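Local coordinates for serine protease pet (Escherichia coli, PDB 4OM9), which is a secreted autotransporter enterotoxin of enteroaggregative Escherichia coli whose serine protease domain, carried on a long beta-helix, probably cleaves the host cytoskeletal protein alpha-fodrin, at residues 626-631 / 636-641; 129-134 / 143-148; 660-665 / 676-681; 57-62 / 67-72. All coordinates share one frame; numbering follows the deposited sequence.

Interaction 1: residues 626-631 / 636-641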
loop_
_atom_site.group_PDB
_atom_site.type_symbol
_atom_site.label_atom_id
_atom_site.label_comp_id
_atom_site.label_asym_id
_atom_site.label_seq_id
_atom_site.Cartn_x
_atom_site.Cartn_y
_atom_site.Cartn_z
ATOM N N GLY A 626 -13.078 6.955 -1.188
ATOM C CA GLY A 626 -13.624 6.965 0.149
ATOM C C GLY A 626 -15.067 7.417 0.184
ATOM O O GLY A 626 -15.741 7.226 1.186
ATOM N N LYS A 627 -15.559 8.013 -0.897
ATOM C CA LYS A 627 -16.987 8.350 -0.977
ATOM C C LYS A 627 -17.573 7.983 -2.350
ATOM O O LYS A 627 -18.256 8.788 -2.994
ATOM C CB LYS A 627 -17.200 9.845 -0.664
ATOM C CG LYS A 627 -16.342 10.804 -1.457
ATOM C CD LYS A 627 -16.083 12.083 -0.665
ATOM C CE LYS A 627 -16.971 13.229 -1.121
ATOM N NZ LYS A 627 -16.755 14.455 -0.272
ATOM N N ASN A 628 -17.286 6.761 -2.798
ATOM C CA ASN A 628 -17.682 6.306 -4.126
ATOM C C ASN A 628 -19.131 5.801 -4.220
ATOM O O ASN A 628 -19.698 5.729 -5.310
ATOM C CB ASN A 628 -16.744 5.190 -4.592
ATOM C CG ASN A 628 -15.305 5.658 -4.760
ATOM O OD1 ASN A 628 -14.445 5.340 -3.944
ATOM N ND2 ASN A 628 -15.037 6.397 -5.835
ATOM N N ILE A 629 -19.725 5.436 -3.088
ATOM C CA ILE A 629 -21.085 4.944 -3.114
ATOM C C ILE A 629 -22.108 6.067 -2.925
ATOM O O ILE A 629 -21.981 6.896 -1.998
ATOM C CB ILE A 629 -21.318 3.875 -2.037
ATOM C CG1 ILE A 629 -20.268 2.756 -2.138
ATOM C CG2 ILE A 629 -22.742 3.323 -2.129
ATOM C CD1 ILE A 629 -20.144 2.114 -3.523
ATOM N N THR A 630 -23.122 6.082 -3.797
ATOM C CA THR A 630 -24.130 7.144 -3.796
ATOM C C THR A 630 -25.558 6.629 -3.730
ATOM O O THR A 630 -25.792 5.436 -3.527
ATOM C CB THR A 630 -23.997 8.020 -5.025
ATOM O OG1 THR A 630 -23.995 7.195 -6.189
ATOM C CG2 THR A 630 -22.678 8.782 -4.976
ATOM N N GLY A 631 -26.515 7.546 -3.864
ATOM C CA GLY A 631 -27.927 7.198 -3.803
ATOM C C GLY A 631 -28.355 6.405 -2.581
ATOM O O GLY A 631 -28.080 6.772 -1.445
ATOM N N PHE A 636 -22.503 3.900 -8.084
ATOM C CA PHE A 636 -21.076 4.086 -7.878
ATOM C C PHE A 636 -20.568 5.206 -8.755
ATOM O O PHE A 636 -20.929 5.292 -9.929
ATOM C CB PHE A 636 -20.349 2.787 -8.181
ATOM C CG PHE A 636 -18.861 2.891 -8.172
ATOM C CD1 PHE A 636 -18.145 2.713 -6.995
ATOM C CD2 PHE A 636 -18.172 3.124 -9.351
ATOM C CE1 PHE A 636 -16.766 2.774 -7.008
ATOM C CE2 PHE A 636 -16.789 3.194 -9.365
ATOM C CZ PHE A 636 -16.084 3.017 -8.200
ATOM N N ARG A 637 -19.734 6.057 -8.167
ATOM C CA ARG A 637 -19.139 7.194 -8.855
ATOM C C ARG A 637 -17.614 7.074 -8.779
ATOM O O ARG A 637 -17.069 6.559 -7.793
ATOM C CB ARG A 637 -19.630 8.515 -8.229
ATOM C CG ARG A 637 -18.698 9.087 -7.146
ATOM C CD ARG A 637 -19.338 9.441 -5.801
ATOM N NE ARG A 637 -19.864 10.804 -5.753
ATOM C CZ ARG A 637 -20.083 11.499 -4.635
ATOM N NH1 ARG A 637 -19.795 10.992 -3.444
ATOM N NH2 ARG A 637 -20.580 12.723 -4.714
ATOM N N GLN A 638 -16.921 7.509 -9.829
ATOM C CA GLN A 638 -15.460 7.580 -9.793
ATOM C C GLN A 638 -14.974 8.621 -10.787
ATOM O O GLN A 638 -15.506 8.733 -11.883
ATOM C CB GLN A 638 -14.814 6.212 -10.080
ATOM C CG GLN A 638 -13.271 6.216 -9.950
ATOM C CD GLN A 638 -12.651 4.807 -9.898
ATOM O OE1 GLN A 638 -12.439 4.151 -10.933
ATOM N NE2 GLN A 638 -12.335 4.353 -8.691
ATOM N N ASP A 639 -13.984 9.407 -10.375
ATOM C CA ASP A 639 -13.401 10.442 -11.219
ATOM C C ASP A 639 -11.900 10.447 -11.006
ATOM O O ASP A 639 -11.409 10.740 -9.919
ATOM C CB ASP A 639 -13.985 11.822 -10.907
ATOM C CG ASP A 639 -13.614 12.860 -11.953
ATOM O OD1 ASP A 639 -12.826 12.543 -12.862
ATOM O OD2 ASP A 639 -14.115 13.995 -11.877
ATOM N N ILE A 640 -11.178 10.126 -12.067
ATOM C CA ILE A 640 -9.764 9.849 -11.963
ATOM C C ILE A 640 -8.906 10.980 -12.505
ATOM O O ILE A 640 -9.153 11.498 -13.591
ATOM C CB ILE A 640 -9.421 8.544 -12.698
ATOM C CG1 ILE A 640 -10.036 7.365 -11.954
ATOM C CG2 ILE A 640 -7.922 8.355 -12.793
ATOM C CD1 ILE A 640 -10.007 6.112 -12.746
ATOM N N LYS A 641 -7.902 11.369 -11.728
ATOM C CA LYS A 641 -6.864 12.260 -12.237
ATOM C C LYS A 641 -5.507 11.581 -12.163
ATOM O O LYS A 641 -5.256 10.733 -11.303
ATOM C CB LYS A 641 -6.839 13.585 -11.469
ATOM C CG LYS A 641 -8.070 14.435 -11.721
ATOM C CD LYS A 641 -8.225 14.723 -13.214
ATOM C CE LYS A 641 -9.690 14.894 -13.610
ATOM N NZ LYS A 641 -10.346 16.041 -12.926
#
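Arg637 reaches back across the turn between 626-631 and 636-641 to hold the backbone of Lys627. Its CB and CG lie beside the carbonyl oxygen of Asn628, each 4.0 Å from Asn628 O. CD then passes close to Lys627 O and meets the methyl of Thr630, with CG2 of Thr630 3.5 Å from CD of Arg637. Bends at its second and third torsions fold the chain back, and the guanidinium ends with Thr630 CG2 over one face, toward its rim. From its edge, NH1 of Arg637 gives a 2.7 Å hydrogen bond to Lys627 O, which lies in the guanidinium plane. The backbones form a small antiparallel hairpin, Ile629 and Phe636 making a non-hydrogen-bonded pair. This hairpin lies in an excursion from the beta-helix stalk, between the coil strands 611-614 and 649-652, whose base is the antiparallel pair 618-622 and 640-644. Two further bonds fix Asn628 against Arg637: the backbone N of Arg637 donates to Asn628 O at 2.9 Å, and ND2 of Asn628 donates to Arg637 O at 2.8 Å. That acceptor lies in the amide plane of Asn628, and the same ND2 also bonds Asp622 on strand 618-622. The Asn628 amide and the Phe636 ring run side by side, pointing the same way, their planes 24° apart, and CB of Asn628 sits 3.4 Å from CE1 of Phe636. The Phe636 ring, swung opposite its own backbone N (chi1 173°), turns an edge to Ile629, where CD1 of Phe636 lies 4.1 Å from CD1 of Ile629, while Tyr419 meets the same ring from another part of the chain.

Interaction 2: residues 129-134 / 143-148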
loop_
_atom_site.group_PDB
_atom_site.type_symbol
_atom_site.label_atom_id
_atom_site.label_comp_id
_atom_site.label_asym_id
_atom_site.label_seq_id
_atom_site.Cartn_x
_atom_site.Cartn_y
_atom_site.Cartn_z
ATOM N N ASN A 129 -13.728 7.353 41.355
ATOM C CA ASN A 129 -13.779 6.158 40.521
ATOM C C ASN A 129 -13.807 6.511 39.036
ATOM O O ASN A 129 -13.139 5.882 38.218
ATOM C CB ASN A 129 -15.001 5.299 40.870
ATOM C CG ASN A 129 -14.709 4.271 41.956
ATOM O OD1 ASN A 129 -13.644 4.279 42.578
ATOM N ND2 ASN A 129 -15.667 3.382 42.189
ATOM N N ILE A 130 -14.584 7.530 38.706
ATOM C CA ILE A 130 -14.694 8.001 37.338
ATOM C C ILE A 130 -13.364 8.614 36.858
ATOM O O ILE A 130 -12.940 8.409 35.712
ATOM C CB ILE A 130 -15.853 9.011 37.221
ATOM C CG1 ILE A 130 -17.160 8.333 37.645
ATOM C CG2 ILE A 130 -15.973 9.554 35.821
ATOM C CD1 ILE A 130 -18.390 9.196 37.463
ATOM N N ILE A 131 -12.708 9.348 37.748
ATOM C CA ILE A 131 -11.427 9.960 37.443
ATOM C C ILE A 131 -10.380 8.889 37.157
ATOM O O ILE A 131 -9.669 8.969 36.160
ATOM C CB ILE A 131 -10.949 10.867 38.596
ATOM C CG1 ILE A 131 -11.845 12.106 38.692
ATOM C CG2 ILE A 131 -9.469 11.259 38.402
ATOM C CD1 ILE A 131 -11.794 12.805 40.018
ATOM N N ASP A 132 -10.315 7.871 38.009
ATOM C CA ASP A 132 -9.362 6.783 37.829
ATOM C C ASP A 132 -9.659 5.928 36.578
ATOM O O ASP A 132 -8.729 5.452 35.930
ATOM C CB ASP A 132 -9.322 5.918 39.094
ATOM C CG ASP A 132 -8.666 6.648 40.284
ATOM O OD1 ASP A 132 -7.716 7.437 40.060
ATOM O OD2 ASP A 132 -9.093 6.447 41.445
ATOM N N ARG A 133 -10.936 5.766 36.221
ATOM C CA ARG A 133 -11.302 4.960 35.057
ATOM C C ARG A 133 -11.100 5.704 33.733
ATOM O O ARG A 133 -10.735 5.103 32.723
ATOM C CB ARG A 133 -12.764 4.485 35.151
ATOM C CG ARG A 133 -13.221 3.707 33.908
ATOM C CD ARG A 133 -14.525 2.952 34.105
ATOM N NE ARG A 133 -14.458 1.991 35.199
ATOM C CZ ARG A 133 -13.877 0.801 35.110
ATOM N NH1 ARG A 133 -13.296 0.431 33.977
ATOM N NH2 ARG A 133 -13.867 -0.016 36.153
ATOM N N TYR A 134 -11.330 7.012 33.731
ATOM C CA TYR A 134 -11.289 7.760 32.484
ATOM C C TYR A 134 -10.269 8.895 32.455
ATOM O O TYR A 134 -10.213 9.660 31.485
ATOM C CB TYR A 134 -12.673 8.328 32.176
ATOM C CG TYR A 134 -13.764 7.291 32.092
ATOM C CD1 TYR A 134 -13.946 6.517 30.946
ATOM C CD2 TYR A 134 -14.612 7.081 33.155
ATOM C CE1 TYR A 134 -14.956 5.591 30.874
ATOM C CE2 TYR A 134 -15.598 6.161 33.095
ATOM C CZ TYR A 134 -15.772 5.416 31.965
ATOM O OH TYR A 134 -16.791 4.495 31.951
ATOM N N LYS A 143 -3.734 13.502 36.439
ATOM C CA LYS A 143 -4.868 13.023 35.663
ATOM C C LYS A 143 -5.897 14.118 35.368
ATOM O O LYS A 143 -6.291 14.876 36.250
ATOM C CB LYS A 143 -5.556 11.857 36.389
ATOM C CG LYS A 143 -4.612 10.715 36.755
ATOM C CD LYS A 143 -3.817 10.234 35.538
ATOM C CE LYS A 143 -2.849 9.114 35.902
ATOM N NZ LYS A 143 -3.537 7.892 36.403
ATOM N N GLU A 144 -6.305 14.187 34.108
ATOM C CA GLU A 144 -7.442 14.984 33.670
ATOM C C GLU A 144 -8.318 14.099 32.777
ATOM O O GLU A 144 -7.802 13.238 32.062
ATOM C CB GLU A 144 -6.990 16.234 32.904
ATOM C CG GLU A 144 -6.096 17.199 33.683
ATOM C CD GLU A 144 -5.740 18.446 32.871
ATOM O OE1 GLU A 144 -4.724 19.108 33.189
ATOM O OE2 GLU A 144 -6.476 18.764 31.910
ATOM N N ILE A 145 -9.633 14.287 32.821
ATOM C CA ILE A 145 -10.509 13.550 31.915
ATOM C C ILE A 145 -10.590 14.339 30.613
ATOM O O ILE A 145 -11.165 15.442 30.567
ATOM C CB ILE A 145 -11.933 13.308 32.490
ATOM C CG1 ILE A 145 -11.870 12.512 33.792
ATOM C CG2 ILE A 145 -12.771 12.514 31.509
ATOM C CD1 ILE A 145 -13.225 12.410 34.511
ATOM N N ILE A 146 -9.972 13.770 29.579
ATOM C CA ILE A 146 -9.894 14.363 28.259
ATOM C C ILE A 146 -10.812 13.582 27.344
ATOM O O ILE A 146 -10.971 12.371 27.504
ATOM C CB ILE A 146 -8.445 14.328 27.687
ATOM C CG1 ILE A 146 -7.435 14.940 28.669
ATOM C CG2 ILE A 146 -8.368 15.007 26.327
ATOM C CD1 ILE A 146 -7.711 16.386 29.019
ATOM N N GLY A 147 -11.430 14.258 26.388
ATOM C CA GLY A 147 -12.285 13.556 25.468
ATOM C C GLY A 147 -12.509 14.303 24.182
ATOM O O GLY A 147 -12.004 15.407 24.000
ATOM N N PHE A 148 -13.287 13.684 23.300
ATOM C CA PHE A 148 -13.544 14.195 21.971
ATOM C C PHE A 148 -15.031 14.300 21.741
ATOM O O PHE A 148 -15.813 13.477 22.225
ATOM C CB PHE A 148 -12.954 13.276 20.891
ATOM C CG PHE A 148 -11.453 13.306 20.794
ATOM C CD1 PHE A 148 -10.809 14.299 20.065
ATOM C CD2 PHE A 148 -10.683 12.308 21.390
ATOM C CE1 PHE A 148 -9.393 14.317 19.957
ATOM C CE2 PHE A 148 -9.282 12.311 21.287
ATOM C CZ PHE A 148 -8.638 13.324 20.574
HETATM O O HOH W 1 -11.154 10.212 28.807
#
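Ile145 is the residue most covered in this contact, its side chain set against the last turns of helix 127-134. The helix lies beside strand 143-151, part of an antiparallel sheet in the protease domain, whose family belongs to the PA clan of chymotrypsin-like peptidases. The two branches of Ile145 divide the helix between them. CG1 stands beside the backbone N (chi1 -60°) and carries CD1 to Ile130 and Ile131: CD1 of Ile145 is 4.2 Å from CG2 of Ile130 and 4.4 Å from CG1 of Ile131. The other branch, CG2 of Ile145, reaches Tyr134, 4.2 Å from its CB and 3.8 Å from its carbonyl O. Tyr134 thus contributes the root of its side chain and its backbone; its side chain also touches Val214 and Asp216 of strand 211-216, and its ring has CG of Arg133 over one face. Ile131 carries the apolar contact on toward Lys143, where CG2 of Ile131 is 4.4 Å from CB of Lys143. No direct hydrogen bond joins the segments. A single water bridges them instead, donating to O of Tyr134 at 2.9 Å and to O of Ile146 at 2.5 Å, a short length whose exact value is doubtful.

Interaction 3: residues 660-665 / 676-681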
loop_
_atom_site.group_PDB
_atom_site.type_symbol
_atom_site.label_atom_id
_atom_site.label_comp_id
_atom_site.label_asym_id
_atom_site.label_seq_id
_atom_site.Cartn_x
_atom_site.Cartn_y
_atom_site.Cartn_z
ATOM N N GLY A 660 9.102 -5.984 -26.517
ATOM C CA GLY A 660 8.607 -4.903 -25.673
ATOM C C GLY A 660 9.768 -4.070 -25.145
ATOM O O GLY A 660 10.789 -3.901 -25.837
ATOM N N SER A 661 9.674 -3.624 -23.891
ATOM C CA SER A 661 10.793 -2.970 -23.214
ATOM C C SER A 661 10.631 -2.903 -21.687
ATOM O O SER A 661 9.531 -3.073 -21.169
ATOM C CB SER A 661 10.983 -1.565 -23.788
ATOM O OG SER A 661 9.830 -0.786 -23.547
ATOM N N ILE A 662 11.737 -2.661 -20.983
ATOM C CA ILE A 662 11.713 -2.527 -19.538
ATOM C C ILE A 662 12.371 -1.223 -19.118
ATOM O O ILE A 662 13.422 -0.839 -19.651
ATOM C CB ILE A 662 12.428 -3.709 -18.822
ATOM C CG1 ILE A 662 11.792 -5.041 -19.204
ATOM C CG2 ILE A 662 12.368 -3.529 -17.312
ATOM C CD1 ILE A 662 12.509 -6.257 -18.599
ATOM N N SER A 663 11.764 -0.545 -18.150
ATOM C CA SER A 663 12.245 0.755 -17.714
ATOM C C SER A 663 12.210 0.828 -16.202
ATOM O O SER A 663 11.206 0.482 -15.575
ATOM C CB SER A 663 11.402 1.864 -18.320
ATOM O OG SER A 663 11.885 3.125 -17.961
ATOM N N ILE A 664 13.308 1.274 -15.609
ATOM C CA ILE A 664 13.385 1.397 -14.164
ATOM C C ILE A 664 13.714 2.844 -13.832
ATOM O O ILE A 664 14.760 3.367 -14.223
ATOM C CB ILE A 664 14.415 0.423 -13.580
ATOM C CG1 ILE A 664 14.042 -1.000 -14.026
ATOM C CG2 ILE A 664 14.462 0.533 -12.066
ATOM C CD1 ILE A 664 14.893 -2.102 -13.448
ATOM N N GLY A 665 12.784 3.501 -13.147
ATOM C CA GLY A 665 12.870 4.927 -12.943
ATOM C C GLY A 665 13.326 5.377 -11.565
ATOM O O GLY A 665 13.610 4.575 -10.677
ATOM N N SER A 676 16.564 -14.046 -14.590
ATOM C CA SER A 676 15.955 -13.190 -15.603
ATOM C C SER A 676 16.468 -13.488 -17.013
ATOM O O SER A 676 17.671 -13.651 -17.245
ATOM C CB SER A 676 16.193 -11.714 -15.268
ATOM O OG SER A 676 15.330 -11.289 -14.232
ATOM N N SER A 677 15.535 -13.536 -17.953
ATOM C CA SER A 677 15.851 -13.820 -19.336
ATOM C C SER A 677 15.149 -12.829 -20.271
ATOM O O SER A 677 13.929 -12.833 -20.400
ATOM C CB SER A 677 15.463 -15.264 -19.661
ATOM O OG SER A 677 14.801 -15.340 -20.911
ATOM N N LEU A 678 15.929 -11.962 -20.901
ATOM C CA LEU A 678 15.397 -10.966 -21.821
ATOM C C LEU A 678 15.825 -11.272 -23.263
ATOM O O LEU A 678 17.021 -11.302 -23.591
ATOM C CB LEU A 678 15.863 -9.571 -21.420
ATOM C CG LEU A 678 15.236 -8.795 -20.255
ATOM C CD1 LEU A 678 14.460 -9.668 -19.257
ATOM C CD2 LEU A 678 16.279 -7.947 -19.526
ATOM N N ASP A 679 14.847 -11.517 -24.126
ATOM C CA ASP A 679 15.141 -11.796 -25.524
ATOM C C ASP A 679 14.585 -10.695 -26.401
ATOM O O ASP A 679 13.379 -10.591 -26.557
ATOM C CB ASP A 679 14.571 -13.145 -25.942
ATOM C CG ASP A 679 14.938 -13.508 -27.369
ATOM O OD1 ASP A 679 15.853 -12.871 -27.924
ATOM O OD2 ASP A 679 14.314 -14.430 -27.943
ATOM N N ARG A 680 15.472 -9.887 -26.976
ATOM C CA ARG A 680 15.081 -8.711 -27.752
ATOM C C ARG A 680 14.321 -7.745 -26.847
ATOM O O ARG A 680 13.451 -6.997 -27.283
ATOM C CB ARG A 680 14.244 -9.117 -28.975
ATOM C CG ARG A 680 14.844 -10.293 -29.739
ATOM C CD ARG A 680 14.119 -10.598 -31.039
ATOM N NE ARG A 680 12.720 -10.977 -30.850
ATOM C CZ ARG A 680 12.309 -12.168 -30.424
ATOM N NH1 ARG A 680 13.179 -13.114 -30.109
ATOM N NH2 ARG A 680 11.020 -12.414 -30.303
ATOM N N THR A 681 14.674 -7.770 -25.571
ATOM C CA THR A 681 14.002 -6.946 -24.586
ATOM C C THR A 681 14.921 -5.900 -23.943
ATOM O O THR A 681 15.628 -6.190 -22.981
ATOM C CB THR A 681 13.341 -7.831 -23.479
ATOM O OG1 THR A 681 12.275 -8.613 -24.056
ATOM C CG2 THR A 681 12.779 -6.961 -22.320
#
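Strands 661-664 and 676-679 are not hydrogen-bonded to one another, and their chains come together near Ile662 and the bend at Arg680, whose backbone turns through the left-handed region (phi 61°, psi 30°). They belong to the right-handed parallel beta-helix that forms the stalk of autotransporter passenger domains, and they lie on different faces of it: strand 661-664 pairs with 611-614 and 682-685, strand 676-679 with 655-658 and 697-699. The contact is therefore made by side chains directed into the interior of the coil. Ile662 carries it. It holds CG1 opposite its carbonyl carbon (chi1 -58°) and runs on extended, which brings CD1 against two partners. On one of them, Thr681, the methyl does the touching: CG2 of Thr681 is 3.8 Å from CG1 of Ile662 and also 3.8 Å from its CD1. Leu678 meets the same tip at about a right angle, its CD1 4.0 Å from CD1 of Ile662. Ile655 of strand 655-658 touches both Ile662 and Leu678, so the core of one coil packs on that of the next. Thr681 divides its roles, since its methyl faces this apolar interior while OG1 hydrogen-bonds to O of Asp659. At the corner, Gly660 passes close to the backbone of Arg680 without bonding to it. The Arg680 side chain leads away to the surface, where NE forms a salt bridge with Asp659 and NH1 pairs with OD2 of Asp679 at 2.8 Å.

Interaction 4: residues 57-62 / 67-72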
loop_
_atom_site.group_PDB
_atom_site.type_symbol
_atom_site.label_atom_id
_atom_site.label_comp_id
_atom_site.label_asym_id
_atom_site.label_seq_id
_atom_site.Cartn_x
_atom_site.Cartn_y
_atom_site.Cartn_z
ATOM N N GLY A 57 -24.281 14.782 12.645
ATOM C CA GLY A 57 -23.699 14.909 13.964
ATOM C C GLY A 57 -24.649 15.029 15.150
ATOM O O GLY A 57 -24.203 14.899 16.289
ATOM N N ALA A 58 -25.947 15.226 14.912
ATOM C CA ALA A 58 -26.816 15.570 16.021
ATOM C C ALA A 58 -27.241 14.356 16.858
ATOM O O ALA A 58 -27.832 14.512 17.928
ATOM C CB ALA A 58 -28.031 16.321 15.519
ATOM N N ALA A 59 -26.920 13.152 16.406
ATOM C CA ALA A 59 -27.217 11.981 17.221
ATOM C C ALA A 59 -26.125 10.948 17.061
ATOM O O ALA A 59 -25.303 11.063 16.174
ATOM C CB ALA A 59 -28.616 11.368 16.851
ATOM N N THR A 60 -26.151 9.933 17.915
ATOM C CA THR A 60 -25.164 8.870 17.930
ATOM C C THR A 60 -25.800 7.478 18.003
ATOM O O THR A 60 -26.548 7.192 18.944
ATOM C CB THR A 60 -24.226 9.016 19.130
ATOM O OG1 THR A 60 -23.606 10.299 19.080
ATOM C CG2 THR A 60 -23.165 7.932 19.110
ATOM N N SER A 61 -25.448 6.607 17.059
ATOM C CA SER A 61 -25.946 5.242 17.065
ATOM C C SER A 61 -25.423 4.472 18.262
ATOM O O SER A 61 -24.268 4.609 18.647
ATOM C CB SER A 61 -25.565 4.487 15.781
ATOM O OG SER A 61 -25.732 3.089 15.971
ATOM N N ILE A 62 -26.282 3.628 18.823
ATOM C CA ILE A 62 -25.962 2.883 20.030
ATOM C C ILE A 62 -26.080 1.385 19.674
ATOM O O ILE A 62 -26.001 0.487 20.515
ATOM C CB ILE A 62 -26.863 3.431 21.194
ATOM C CG1 ILE A 62 -26.014 4.324 22.075
ATOM C CG2 ILE A 62 -27.637 2.406 22.022
ATOM C CD1 ILE A 62 -25.604 5.536 21.347
ATOM N N ALA A 67 -30.473 4.804 19.035
ATOM C CA ALA A 67 -29.631 5.978 18.980
ATOM C C ALA A 67 -29.944 6.867 20.181
ATOM O O ALA A 67 -31.014 6.770 20.798
ATOM C CB ALA A 67 -29.841 6.733 17.703
ATOM N N VAL A 68 -29.006 7.748 20.483
ATOM C CA VAL A 68 -29.083 8.615 21.645
ATOM C C VAL A 68 -28.810 10.047 21.219
ATOM O O VAL A 68 -27.947 10.310 20.370
ATOM C CB VAL A 68 -28.084 8.175 22.732
ATOM C CG1 VAL A 68 -27.988 9.204 23.806
ATOM C CG2 VAL A 68 -28.538 6.884 23.356
ATOM N N THR A 69 -29.565 10.970 21.789
ATOM C CA THR A 69 -29.403 12.368 21.482
ATOM C C THR A 69 -29.883 13.228 22.677
ATOM O O THR A 69 -29.815 12.817 23.833
ATOM C CB THR A 69 -30.153 12.723 20.176
ATOM O OG1 THR A 69 -29.861 14.070 19.793
ATOM C CG2 THR A 69 -31.707 12.511 20.300
ATOM N N VAL A 70 -30.342 14.431 22.405
ATOM C CA VAL A 70 -30.845 15.247 23.476
ATOM C C VAL A 70 -32.330 15.480 23.192
ATOM O O VAL A 70 -32.760 15.321 22.039
ATOM C CB VAL A 70 -30.008 16.539 23.595
ATOM C CG1 VAL A 70 -30.835 17.784 23.392
ATOM C CG2 VAL A 70 -29.254 16.521 24.894
ATOM N N ALA A 71 -33.105 15.774 24.242
ATOM C CA ALA A 71 -34.575 15.824 24.158
ATOM C C ALA A 71 -35.102 17.046 23.419
ATOM O O ALA A 71 -36.013 16.921 22.598
ATOM C CB ALA A 71 -35.211 15.762 25.578
ATOM N N HIS A 72 -34.542 18.224 23.699
ATOM C CA HIS A 72 -35.055 19.449 23.085
ATOM C C HIS A 72 -34.544 19.606 21.652
ATOM O O HIS A 72 -34.691 20.667 21.039
ATOM C CB HIS A 72 -34.710 20.685 23.939
ATOM C CG HIS A 72 -33.298 21.176 23.795
ATOM N ND1 HIS A 72 -32.221 20.540 24.372
ATOM C CD2 HIS A 72 -32.801 22.276 23.179
ATOM C CE1 HIS A 72 -31.113 21.213 24.100
ATOM N NE2 HIS A 72 -31.439 22.269 23.379
#
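Ile62 lays its CG1-CD1 arm obliquely across Val68, and CD1 of Ile62 meets CG2 of Val68 at 3.8 Å. That methyl of Val68 stands beside its backbone N, anti to the carbonyl carbon (chi1 of 170° places CG1 the other way), which turns it to Ile62. Leu224 on strand 221-232 touches Ile62 and Thr60, while Phe102 and Ile104 of strand 102-107 touch Val68. Thr60 and Val68 form an antiparallel hydrogen-bonded pair whose side chains share one face of the sheet. Ser61 and Ala67, the next pair, are non-hydrogen-bonded and project from the other face, where both touch Tyr85. Their alpha carbons are 4.2 Å apart. The segments 60-62 and 67-70 run at 140° to each other, in a beta hairpin of a curled antiparallel sheet, consistent with one of the two beta-barrels of a chymotrypsin-like protease. N of Thr60 donates to O of Val68 at 3.1 Å, and N of Val68 returns a 3.0 Å bond to O of Thr60. Beyond this pair a side chain takes over: OG1 of Thr69, anti to its backbone N (chi1 -173°), donates to O of Ala58 at 2.8 Å, while its CB packs 3.9 Å from CB of Ala59. The hydroxyl adds a further cross-strand bond beyond the backbone pairs, and it satisfies the carbonyl of buried Ala58 where backbone pairing has stopped.

How the interactions relate
Interactions 2 and 4 both lie in the protease domain, with centres about 22 Å apart, but involve different sheets; interactions 1 and 3 belong to the beta-helical stalk. Interactions 3 and 4 are buried, whereas interactions 1 and 2 are partly buried. Their chemistry follows the elements joined, not the burial. Interactions 1 and 4 each join neighbouring strands of a hairpin and combine backbone bonds with one or more side-chain bonds to a carbonyl. Interactions 2 and 3 pack separate elements by isoleucine-centred apolar contact without a direct hydrogen bond, a water bridging the former. Interaction 1 is nearest the centre of the chain. The centres of interactions 2 and 3 are about 61 Å apart, as are those of interactions 3 and 4.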